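Local coordinates for protein mycosin-1 (Mycobacterium smegmatis, PDB 4KB5) that acts as a membrane-anchored subtilisin-like serine protease that cleaves the secreted protein EspB and may regulate ESX-1 type VII secretion and virulence, at residues T244-S247 with P248-Y251; R160-A163 with R164-H168. All coordinates share one frame; numbering follows the deposited sequence.

Contact 1: residues T244-S247 with P248-Y251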
loop_
_atom_site.group_PDB
_atom_site.type_symbol
_atom_site.label_atom_id
_atom_site.label_comp_id
_atom_site.label_asym_id
_atom_site.label_seq_id
_atom_site.Cartn_x
_atom_site.Cartn_y
_atom_site.Cartn_z
ATOM N N THR A 244 6.444 -11.124 -14.171
ATOM C CA THR A 244 6.154 -11.210 -12.751
ATOM C C THR A 244 4.796 -10.607 -12.473
ATOM O O THR A 244 4.582 -9.420 -12.706
ATOM C CB THR A 244 7.201 -10.438 -11.918
ATOM O OG1 THR A 244 8.505 -10.984 -12.157
ATOM C CG2 THR A 244 6.879 -10.505 -10.407
ATOM N N ILE A 245 3.883 -11.430 -11.970
ATOM C CA ILE A 245 2.607 -10.952 -11.468
ATOM C C ILE A 245 2.846 -10.373 -10.074
ATOM O O ILE A 245 3.562 -10.981 -9.270
ATOM C CB ILE A 245 1.572 -12.094 -11.370
ATOM C CG1 ILE A 245 1.267 -12.658 -12.770
ATOM C CG2 ILE A 245 0.298 -11.613 -10.658
ATOM C CD1 ILE A 245 0.606 -14.034 -12.783
ATOM N N VAL A 246 2.256 -9.209 -9.802
ATOM C CA VAL A 246 2.289 -8.615 -8.461
ATOM C C VAL A 246 0.857 -8.384 -8.016
ATOM O O VAL A 246 0.103 -7.680 -8.689
ATOM C CB VAL A 246 3.046 -7.263 -8.414
ATOM C CG1 VAL A 246 3.068 -6.706 -6.987
ATOM C CG2 VAL A 246 4.462 -7.405 -8.964
ATOM N N SER A 247 0.499 -8.975 -6.880
ATOM C CA SER A 247 -0.852 -8.906 -6.350
ATOM C C SER A 247 -0.822 -8.458 -4.888
ATOM O O SER A 247 0.041 -8.909 -4.129
ATOM C CB SER A 247 -1.521 -10.272 -6.463
ATOM O OG SER A 247 -2.867 -10.178 -6.055
ATOM N N PRO A 248 -1.778 -7.593 -4.475
ATOM C CA PRO A 248 -2.958 -7.139 -5.209
ATOM C C PRO A 248 -2.747 -5.999 -6.220
ATOM O O PRO A 248 -3.737 -5.476 -6.772
ATOM C CB PRO A 248 -3.905 -6.689 -4.089
ATOM C CG PRO A 248 -3.004 -6.244 -2.983
ATOM C CD PRO A 248 -1.730 -7.035 -3.108
ATOM N N ALA A 249 -1.491 -5.633 -6.475
ATOM C CA ALA A 249 -1.181 -4.553 -7.412
ATOM C C ALA A 249 -1.966 -4.677 -8.723
ATOM O O ALA A 249 -2.482 -3.679 -9.251
ATOM C CB ALA A 249 0.323 -4.505 -7.688
ATOM N N TRP A 250 -2.099 -5.904 -9.226
ATOM C CA TRP A 250 -2.720 -6.091 -10.538
ATOM C C TRP A 250 -4.227 -5.989 -10.600
ATOM O O TRP A 250 -4.792 -6.130 -11.680
ATOM C CB TRP A 250 -2.198 -7.338 -11.248
ATOM C CG TRP A 250 -2.721 -8.656 -10.723
ATOM C CD1 TRP A 250 -3.203 -8.949 -9.438
ATOM C CD2 TRP A 250 -2.777 -9.935 -11.451
ATOM N NE1 TRP A 250 -3.564 -10.275 -9.340
ATOM C CE2 TRP A 250 -3.326 -10.925 -10.506
ATOM C CE3 TRP A 250 -2.439 -10.343 -12.739
ATOM C CZ2 TRP A 250 -3.532 -12.256 -10.867
ATOM C CZ3 TRP A 250 -2.652 -11.684 -13.091
ATOM C CH2 TRP A 250 -3.184 -12.616 -12.174
ATOM N N TYR A 251 -4.893 -5.699 -9.483
ATOM C CA TYR A 251 -6.345 -5.429 -9.519
ATOM C C TYR A 251 -6.720 -3.987 -9.876
ATOM O O TYR A 251 -7.896 -3.634 -9.869
ATOM C CB TYR A 251 -7.017 -5.845 -8.213
ATOM C CG TYR A 251 -7.052 -7.344 -8.033
ATOM C CD1 TYR A 251 -7.937 -8.143 -8.781
ATOM C CD2 TYR A 251 -6.179 -7.973 -7.159
ATOM C CE1 TYR A 251 -7.953 -9.534 -8.636
ATOM C CE2 TYR A 251 -6.193 -9.349 -6.997
ATOM C CZ TYR A 251 -7.083 -10.124 -7.734
ATOM O OH TYR A 251 -7.081 -11.487 -7.571
#
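I245 lays a methyl on the indole of W250 where the chain leaves a strand of a two-stranded antiparallel sheet, turns through a cis peptide bond before P248 and enters a short 3-10 segment. Branching at CB gives the isoleucine two ways to reach the ring. CG2 stands anti to its own backbone N, with CG1 at chi1 -64°, and lies 3.5 Å from the centroid of the W250 six-membered ring, almost on the ring normal: a CH-pi contact over the face. CG1 runs past the rim, 4.1 Å from W250 CZ3, and CD1 at its tip is 4.0 Å from that same CZ3. A broad, flat tryptophan suits this place because one face takes CG2 over its centre while the other branch stands just beyond its border.

The backbone closes the turn. W250 N donates to V246 O at 2.9 Å, with an angle of 131° at the hydrogen. The small A249 lets its CB approach V246 CG1 to 3.6 Å. Proline fits the bend, since the amide preceding it adopts the cis form more readily than other peptide bonds do.

The carboxylate of E193 gathers S247 OG, W250 NE1 and Y251 OH, all hydrogen-bonded to its OE2, so one oxygen is shared by three groups. The rings of W250 and Y251 are also neighbours, W250 CD1 standing 3.8 Å above the plane of Y251, offset toward its rim.

Contact 2: residues R160-A163 with R164-H168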
loop_
_atom_site.group_PDB
_atom_site.type_symbol
_atom_site.label_atom_id
_atom_site.label_comp_id
_atom_site.label_asym_id
_atom_site.label_seq_id
_atom_site.Cartn_x
_atom_site.Cartn_y
_atom_site.Cartn_z
ATOM N N ARG A 160 -3.944 -15.666 0.512
ATOM C CA ARG A 160 -5.183 -16.080 1.179
ATOM C C ARG A 160 -5.417 -15.358 2.500
ATOM O O ARG A 160 -6.557 -15.024 2.830
ATOM C CB ARG A 160 -5.231 -17.600 1.385
ATOM C CG ARG A 160 -5.430 -18.405 0.095
ATOM C CD ARG A 160 -5.621 -19.897 0.371
ATOM N NE ARG A 160 -4.487 -20.473 1.094
ATOM C CZ ARG A 160 -3.416 -21.009 0.520
ATOM N NH1 ARG A 160 -3.307 -21.063 -0.802
ATOM N NH2 ARG A 160 -2.442 -21.497 1.270
ATOM N N SER A 161 -4.356 -15.115 3.272
ATOM C CA SER A 161 -4.555 -14.371 4.526
ATOM C C SER A 161 -4.853 -12.896 4.242
ATOM O O SER A 161 -5.683 -12.291 4.913
ATOM C CB SER A 161 -3.380 -14.543 5.492
ATOM O OG SER A 161 -2.207 -13.964 4.962
ATOM N N LEU A 162 -4.222 -12.332 3.211
ATOM C CA LEU A 162 -4.534 -10.945 2.815
ATOM C C LEU A 162 -6.019 -10.761 2.513
ATOM O O LEU A 162 -6.663 -9.817 3.005
ATOM C CB LEU A 162 -3.690 -10.521 1.618
ATOM C CG LEU A 162 -3.978 -9.090 1.120
ATOM C CD1 LEU A 162 -3.622 -8.048 2.188
ATOM C CD2 LEU A 162 -3.219 -8.828 -0.174
ATOM N N ALA A 163 -6.576 -11.698 1.745
ATOM C CA ALA A 163 -8.004 -11.685 1.409
ATOM C C ALA A 163 -8.893 -11.576 2.641
ATOM O O ALA A 163 -9.826 -10.769 2.688
ATOM C CB ALA A 163 -8.371 -12.927 0.592
ATOM N N ARG A 164 -8.584 -12.382 3.651
ATOM C CA ARG A 164 -9.319 -12.353 4.909
ATOM C C ARG A 164 -9.153 -11.005 5.605
ATOM O O ARG A 164 -10.121 -10.432 6.106
ATOM C CB ARG A 164 -8.851 -13.482 5.831
ATOM C CG ARG A 164 -9.540 -14.812 5.578
ATOM C CD ARG A 164 -9.256 -15.803 6.696
ATOM N NE ARG A 164 -7.930 -16.401 6.572
ATOM C CZ ARG A 164 -6.928 -16.175 7.415
ATOM N NH1 ARG A 164 -7.097 -15.362 8.448
ATOM N NH2 ARG A 164 -5.754 -16.762 7.224
ATOM N N SER A 165 -7.922 -10.502 5.634
ATOM C CA SER A 165 -7.635 -9.191 6.269
ATOM C C SER A 165 -8.409 -8.030 5.620
ATOM O O SER A 165 -8.884 -7.123 6.318
ATOM C CB SER A 165 -6.121 -8.919 6.333
ATOM O OG SER A 165 -5.587 -8.555 5.068
ATOM N N VAL A 166 -8.586 -8.093 4.297
ATOM C CA VAL A 166 -9.358 -7.083 3.571
ATOM C C VAL A 166 -10.840 -7.123 3.955
ATOM O O VAL A 166 -11.455 -6.075 4.219
ATOM C CB VAL A 166 -9.177 -7.227 2.031
ATOM C CG1 VAL A 166 -10.091 -6.272 1.267
ATOM C CG2 VAL A 166 -7.731 -6.977 1.646
ATOM N N VAL A 167 -11.420 -8.322 3.996
ATOM C CA VAL A 167 -12.819 -8.463 4.442
ATOM C C VAL A 167 -12.964 -7.915 5.861
ATOM O O VAL A 167 -13.890 -7.149 6.163
ATOM C CB VAL A 167 -13.300 -9.941 4.390
ATOM C CG1 VAL A 167 -14.627 -10.113 5.135
ATOM C CG2 VAL A 167 -13.413 -10.419 2.946
ATOM N N HIS A 168 -12.027 -8.305 6.718
ATOM C CA HIS A 168 -12.027 -7.886 8.126
ATOM C C HIS A 168 -11.943 -6.383 8.289
ATOM O O HIS A 168 -12.745 -5.775 9.014
ATOM C CB HIS A 168 -10.876 -8.566 8.859
ATOM C CG HIS A 168 -11.048 -8.590 10.361
ATOM N ND1 HIS A 168 -10.143 -8.055 11.207
ATOM C CD2 HIS A 168 -12.077 -9.085 11.152
ATOM C CE1 HIS A 168 -10.564 -8.220 12.476
ATOM N NE2 HIS A 168 -11.750 -8.847 12.441
#
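Helix 154-171 of the subtilisin-like alpha/beta domain supplies this contact, one turn reaching to the next through i to i+4 backbone bonds. The carbonyl of L162 has two donors: V166 N at 2.9 Å, and S165 OG at 2.6 Å, which comes in on a lone pair in the carbonyl plane. The serine can do this because its chi1 of 75° sets OG between the backbone N and the carbonyl carbon, folding the hydroxyl back against the preceding turn. A small polar residue thus satisfies its own hydroxyl inside the helix at a buried position. Beside it, L162 CD1 packs 3.5 Å from S165 OG.

On the partly exposed side R164 bends at chi3 and brings its guanidinium back along the helix, with S161 CA over one face and NH2 3.7 Å from S161 CB. Its length suits the place: NH1 reaches out to the carbonyl oxygens of E16 and G18 in the N-terminal part of the chain. R160 also reaches this part of the chain, but by a salt bridge to D20, while S161 OG hydrogen-bonds to Q133 NE2 and to the carbonyl of S158.

Apolar side chains join the helix to its neighbours. L162 meets I69 of strand 65-70 and I179 of strand 176-179, V166 also packs on I179, and A163 and V167 lie against helix 194-206, the alanine on S195 and the valine on A199.

In the fold
Contact 2 comes first along the chain, in helix 154-171, and contact 1 follows where strand 244-247 ends; their centres are 16 Å apart. They meet directly: P248 CD of the turn packs 3.7 Å from L162 CD2 of the helix. Helix 194-206 joins them further, since L196 is touched both by L162 and by S247 and Y251. Contact 2 packs on the central parallel sheet, whereas contact 1 starts from the small antiparallel pair with strand 183-186. The side chains of P248 and L162 lie about 10 and 11 Å from that of S312, the inferred charge-relay serine, so their junction lies near the charge-relay residues without being part of them.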